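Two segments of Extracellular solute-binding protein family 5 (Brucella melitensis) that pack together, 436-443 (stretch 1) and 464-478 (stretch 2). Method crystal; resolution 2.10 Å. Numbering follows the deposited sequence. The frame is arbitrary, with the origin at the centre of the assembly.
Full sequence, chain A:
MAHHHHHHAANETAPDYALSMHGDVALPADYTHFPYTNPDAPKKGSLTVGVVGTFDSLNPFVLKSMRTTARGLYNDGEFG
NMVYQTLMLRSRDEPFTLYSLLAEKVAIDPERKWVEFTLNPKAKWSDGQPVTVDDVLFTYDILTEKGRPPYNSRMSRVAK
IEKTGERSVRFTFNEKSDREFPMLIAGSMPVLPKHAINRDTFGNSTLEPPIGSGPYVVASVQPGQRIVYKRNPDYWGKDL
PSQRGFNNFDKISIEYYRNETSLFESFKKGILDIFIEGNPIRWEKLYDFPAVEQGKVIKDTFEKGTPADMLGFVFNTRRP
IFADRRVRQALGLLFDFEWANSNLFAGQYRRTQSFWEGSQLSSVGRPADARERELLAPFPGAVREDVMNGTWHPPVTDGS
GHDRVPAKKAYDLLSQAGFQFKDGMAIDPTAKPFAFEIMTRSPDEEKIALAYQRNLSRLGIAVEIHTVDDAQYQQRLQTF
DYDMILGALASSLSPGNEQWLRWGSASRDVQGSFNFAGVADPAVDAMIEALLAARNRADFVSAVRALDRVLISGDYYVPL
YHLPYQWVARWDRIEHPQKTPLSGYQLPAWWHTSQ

Stretch 1, residues 436-443: FEIMTRSP
Stretch 2 464-478: EIHTVDDAQYQQRLQ

A parallel strand pair followed by a returning helix illustrates a general principle: backbone hydrogen bonds set the register, and side-chain rotamers decide how the helix is held. Here strand 436-440 runs beside strand 464-467, their directions 27° apart and their axes approaching to 4.7 Å. Both are extended, for example -110/136 at Glu437 and -118/152 at Thr440 in the first strand, and -103/121 at Ile465 and -125/110 at His466 in the second. Glu437 pairs with Glu464, Ile438 with Ile465, Met439 with His466 and Thr440 with Thr467, at CA-CA separations near 4.5 to 5.0 Å. The hydrogen bonds alternate as parallel pairing requires: Glu464 N to Phe436 O (2.9 Å), Ile438 N to Glu464 O (2.8 Å), His466 N to Ile438 O (2.9 Å), Thr440 N to His466 O (3.0 Å) and Val468 N to Thr440 O (3.1 Å).

Alternation also sorts the side chains. Ile438 and Ile465, both m at chi1, share a face with Thr440 (p) and Thr467 (m), whose OG1 atoms form a 2.7 Å hydrogen bond. The other face carries Glu437, Met439, Glu464 and His466. Asp469 precedes a helix that begins at Asp470, which packs over this face with its axis 10.1 Å from the first strand's and its direction at 128° to it.

Buried Met439 spans the gap. With chi1 and chi2 both t and chi3 p, its unbranched chain reaches the helix, placing CG 3.9 Å from Val468 CG2 and CE 4.0 Å from the centroid of the Tyr473 ring, over one face. Tyr473 is t at chi1, with chi2 -82°. Over its opposite face lies Arg441 CG, 3.8 Å from the ring centroid, so the flat aromatic is held between two aliphatic segments. Its hydroxyl stays solvated: Tyr473 OH donates to water 3 (2.7 Å), which in turn donates to Met439 O (2.7 Å).

Arg441, at phi/psi -106/-7, has an unusual chi1 of 6°, then chi2 156° and chi3 143°. Its guanidinium lays one face over Tyr473, with Arg441 CZ 3.3 Å from Tyr473 CE1, leaving its edge for polar partners: NH1 forms a salt bridge with Asp470 OD1 (3.1 Å) and a hydrogen bond with Gln474 OE1 (3.3 Å).

Arg476 repeats the scheme. Its m, t, p chain turns one guanidinium face to Met439, with SD 3.5 Å from NE, while NH2 makes a 2.8 Å salt bridge to OE1 of Glu437, extended at t, t, 87°. Water 2 donates to Glu437 OE2 (2.5 Å) and Glu464 OE1 (2.7 Å), bridging like charges. Altogether 885 Å² is buried.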

# COMPACT_ATOMS: atom_id res chain seq x y z
N PHE A 436 24.65 -19.43 -8.31
CA PHE A 436 24.34 -18.05 -8.09
C PHE A 436 24.19 -17.75 -6.62
O PHE A 436 24.20 -18.66 -5.78
CB PHE A 436 23.09 -17.62 -8.86
CG PHE A 436 21.81 -18.27 -8.43
CD1 PHE A 436 20.98 -17.65 -7.51
CD2 PHE A 436 21.35 -19.42 -9.06
CE1 PHE A 436 19.76 -18.20 -7.16
CE2 PHE A 436 20.12 -19.97 -8.75
CZ PHE A 436 19.33 -19.36 -7.78
N GLU A 437 24.13 -16.46 -6.31
CA GLU A 437 24.02 -15.99 -4.94
C GLU A 437 22.64 -15.39 -4.63
O GLU A 437 22.12 -14.57 -5.40
CB GLU A 437 25.08 -14.90 -4.69
CG GLU A 437 25.06 -14.26 -3.31
CD GLU A 437 26.00 -13.10 -3.25
OE1 GLU A 437 25.63 -11.98 -3.59
OE2 GLU A 437 27.15 -13.28 -2.81
N ILE A 438 22.08 -15.73 -3.49
CA ILE A 438 20.93 -15.01 -2.95
C ILE A 438 21.40 -14.07 -1.83
O ILE A 438 21.90 -14.56 -0.78
CB ILE A 438 19.84 -15.94 -2.42
CG1 ILE A 438 19.38 -16.91 -3.53
CG2 ILE A 438 18.65 -15.13 -1.93
CD1 ILE A 438 18.38 -17.95 -3.06
N MET A 439 21.28 -12.76 -2.04
CA MET A 439 21.65 -11.78 -1.02
C MET A 439 20.42 -11.58 -0.12
O MET A 439 19.31 -11.17 -0.60
CB MET A 439 22.08 -10.46 -1.64
CG MET A 439 22.57 -9.42 -0.62
SD MET A 439 23.27 -7.88 -1.32
CE MET A 439 21.77 -7.17 -2.14
N THR A 440 20.61 -11.84 1.17
CA THR A 440 19.52 -11.75 2.15
C THR A 440 19.78 -10.70 3.22
O THR A 440 20.94 -10.39 3.52
CB THR A 440 19.35 -13.07 2.87
OG1 THR A 440 20.61 -13.50 3.37
CG2 THR A 440 18.82 -14.09 1.94
N ARG A 441 18.73 -10.12 3.79
CA ARG A 441 18.96 -9.04 4.80
C ARG A 441 18.71 -9.42 6.23
O ARG A 441 18.94 -8.58 7.10
CB ARG A 441 18.16 -7.76 4.58
CG ARG A 441 17.14 -7.70 3.51
CD ARG A 441 16.13 -6.62 3.87
NE ARG A 441 15.64 -5.87 2.70
CZ ARG A 441 15.89 -4.57 2.44
NH1 ARG A 441 16.64 -3.79 3.24
NH2 ARG A 441 15.37 -4.04 1.34
N SER A 442 18.17 -10.61 6.49
CA SER A 442 17.66 -10.95 7.83
C SER A 442 17.53 -12.45 8.01
O SER A 442 17.52 -13.20 7.03
CB SER A 442 16.29 -10.36 8.10
OG SER A 442 15.29 -11.07 7.36
N PRO A 443 17.40 -12.90 9.28
CA PRO A 443 17.25 -14.33 9.51
C PRO A 443 15.97 -14.90 8.92
O PRO A 443 16.01 -16.00 8.41
CB PRO A 443 17.28 -14.44 11.03
CG PRO A 443 18.17 -13.29 11.44
CD PRO A 443 17.72 -12.18 10.54
N GLU A 464 24.56 -19.87 -3.21
CA GLU A 464 25.20 -19.29 -2.03
C GLU A 464 24.24 -18.30 -1.36
O GLU A 464 23.63 -17.48 -2.04
CB GLU A 464 26.48 -18.57 -2.45
CG GLU A 464 27.48 -19.47 -3.20
CD GLU A 464 28.49 -18.69 -4.01
OE1 GLU A 464 28.44 -17.44 -4.15
OE2 GLU A 464 29.36 -19.37 -4.57
N ILE A 465 24.05 -18.42 -0.06
CA ILE A 465 23.22 -17.46 0.64
C ILE A 465 24.14 -16.53 1.38
O ILE A 465 24.91 -16.96 2.21
CB ILE A 465 22.22 -18.15 1.57
CG1 ILE A 465 21.25 -18.99 0.71
CG2 ILE A 465 21.42 -17.12 2.35
CD1 ILE A 465 20.47 -20.00 1.49
N HIS A 466 24.06 -15.24 1.10
CA HIS A 466 24.98 -14.30 1.69
C HIS A 466 24.19 -13.20 2.41
O HIS A 466 23.50 -12.41 1.74
CB HIS A 466 25.80 -13.73 0.54
CG HIS A 466 26.89 -12.82 0.98
ND1 HIS A 466 26.97 -11.49 0.60
CD2 HIS A 466 27.93 -13.02 1.83
CE1 HIS A 466 28.00 -10.92 1.19
NE2 HIS A 466 28.61 -11.83 1.92
N THR A 467 24.23 -13.16 3.73
CA THR A 467 23.54 -12.12 4.48
C THR A 467 24.41 -10.88 4.62
O THR A 467 25.58 -10.97 4.97
CB THR A 467 23.05 -12.56 5.88
OG1 THR A 467 21.90 -13.37 5.71
CG2 THR A 467 22.55 -11.33 6.73
N VAL A 468 23.82 -9.72 4.32
CA VAL A 468 24.52 -8.44 4.30
C VAL A 468 23.69 -7.50 5.20
O VAL A 468 22.46 -7.54 5.20
CB VAL A 468 24.63 -7.94 2.83
CG1 VAL A 468 25.32 -6.59 2.71
CG2 VAL A 468 25.40 -8.94 1.98
N ASP A 469 24.36 -6.68 6.00
CA ASP A 469 23.65 -5.76 6.87
C ASP A 469 22.95 -4.69 6.04
O ASP A 469 23.29 -4.48 4.87
CB ASP A 469 24.62 -5.10 7.85
CG ASP A 469 25.14 -6.06 8.91
OD1 ASP A 469 24.32 -6.87 9.42
OD2 ASP A 469 26.34 -5.99 9.25
N ASP A 470 22.01 -4.00 6.68
CA ASP A 470 21.12 -3.11 5.95
C ASP A 470 21.80 -2.05 5.07
O ASP A 470 21.43 -1.88 3.92
CB ASP A 470 20.12 -2.45 6.89
CG ASP A 470 19.08 -1.63 6.12
OD1 ASP A 470 18.35 -2.21 5.28
OD2 ASP A 470 19.07 -0.38 6.28
N ALA A 471 22.74 -1.30 5.61
CA ALA A 471 23.37 -0.24 4.82
C ALA A 471 24.14 -0.81 3.59
O ALA A 471 24.08 -0.26 2.52
CB ALA A 471 24.27 0.60 5.68
N GLN A 472 24.89 -1.89 3.79
CA GLN A 472 25.63 -2.49 2.69
C GLN A 472 24.65 -3.10 1.69
O GLN A 472 24.90 -3.08 0.50
CB GLN A 472 26.62 -3.57 3.19
CG GLN A 472 27.81 -3.03 3.99
CD GLN A 472 27.55 -2.94 5.48
OE1 GLN A 472 26.41 -2.78 5.96
NE2 GLN A 472 28.63 -3.03 6.24
N TYR A 473 23.56 -3.67 2.19
CA TYR A 473 22.51 -4.24 1.33
C TYR A 473 21.95 -3.12 0.38
O TYR A 473 21.86 -3.29 -0.86
CB TYR A 473 21.42 -4.87 2.19
CG TYR A 473 20.32 -5.55 1.45
CD1 TYR A 473 19.25 -4.82 0.91
CD2 TYR A 473 20.30 -6.93 1.33
CE1 TYR A 473 18.23 -5.45 0.23
CE2 TYR A 473 19.28 -7.55 0.66
CZ TYR A 473 18.26 -6.81 0.09
OH TYR A 473 17.22 -7.44 -0.55
N GLN A 474 21.58 -1.99 0.95
CA GLN A 474 21.07 -0.85 0.15
C GLN A 474 22.10 -0.30 -0.83
O GLN A 474 21.76 0.12 -1.92
CB GLN A 474 20.62 0.30 1.04
CG GLN A 474 19.43 -0.02 1.90
CD GLN A 474 18.14 -0.25 1.10
OE1 GLN A 474 17.30 -1.05 1.53
NE2 GLN A 474 17.98 0.46 -0.03
N GLN A 475 23.37 -0.29 -0.45
CA GLN A 475 24.46 0.09 -1.39
C GLN A 475 24.43 -0.83 -2.63
O GLN A 475 24.57 -0.36 -3.77
CB GLN A 475 25.86 0.05 -0.72
CG GLN A 475 26.16 1.20 0.24
CD GLN A 475 27.52 1.04 0.96
OE1 GLN A 475 28.12 -0.02 0.96
NE2 GLN A 475 27.94 2.08 1.61
N ARG A 476 24.25 -2.12 -2.42
CA ARG A 476 24.17 -3.09 -3.54
C ARG A 476 22.87 -3.00 -4.36
O ARG A 476 22.87 -3.22 -5.58
CB ARG A 476 24.47 -4.50 -2.99
CG ARG A 476 25.96 -4.63 -2.62
CD ARG A 476 26.38 -5.98 -2.08
NE ARG A 476 26.15 -7.03 -3.07
CZ ARG A 476 26.42 -8.33 -2.88
NH1 ARG A 476 26.86 -8.75 -1.69
NH2 ARG A 476 26.17 -9.23 -3.86
N LEU A 477 21.76 -2.70 -3.69
CA LEU A 477 20.50 -2.48 -4.39
C LEU A 477 20.64 -1.32 -5.37
O LEU A 477 20.19 -1.36 -6.51
CB LEU A 477 19.38 -2.12 -3.40
CG LEU A 477 18.63 -3.26 -2.72
CD1 LEU A 477 17.37 -2.76 -2.00
CD2 LEU A 477 18.29 -4.33 -3.71
N GLN A 478 21.29 -0.28 -4.91
CA GLN A 478 21.44 0.93 -5.69
C GLN A 478 22.07 0.69 -7.07
O GLN A 478 21.68 1.35 -8.05
CB GLN A 478 22.28 1.94 -4.87
CG GLN A 478 22.67 3.19 -5.61
CD GLN A 478 21.60 4.25 -5.56
OE1 GLN A 478 20.53 4.09 -4.98
NE2 GLN A 478 21.91 5.38 -6.19
O HOH W 1 28.38 -10.97 -2.09
O HOH W 2 28.40 -15.44 -2.36
O HOH W 3 16.94 -10.03 -0.05
O HOH W 4 14.87 -6.05 -1.29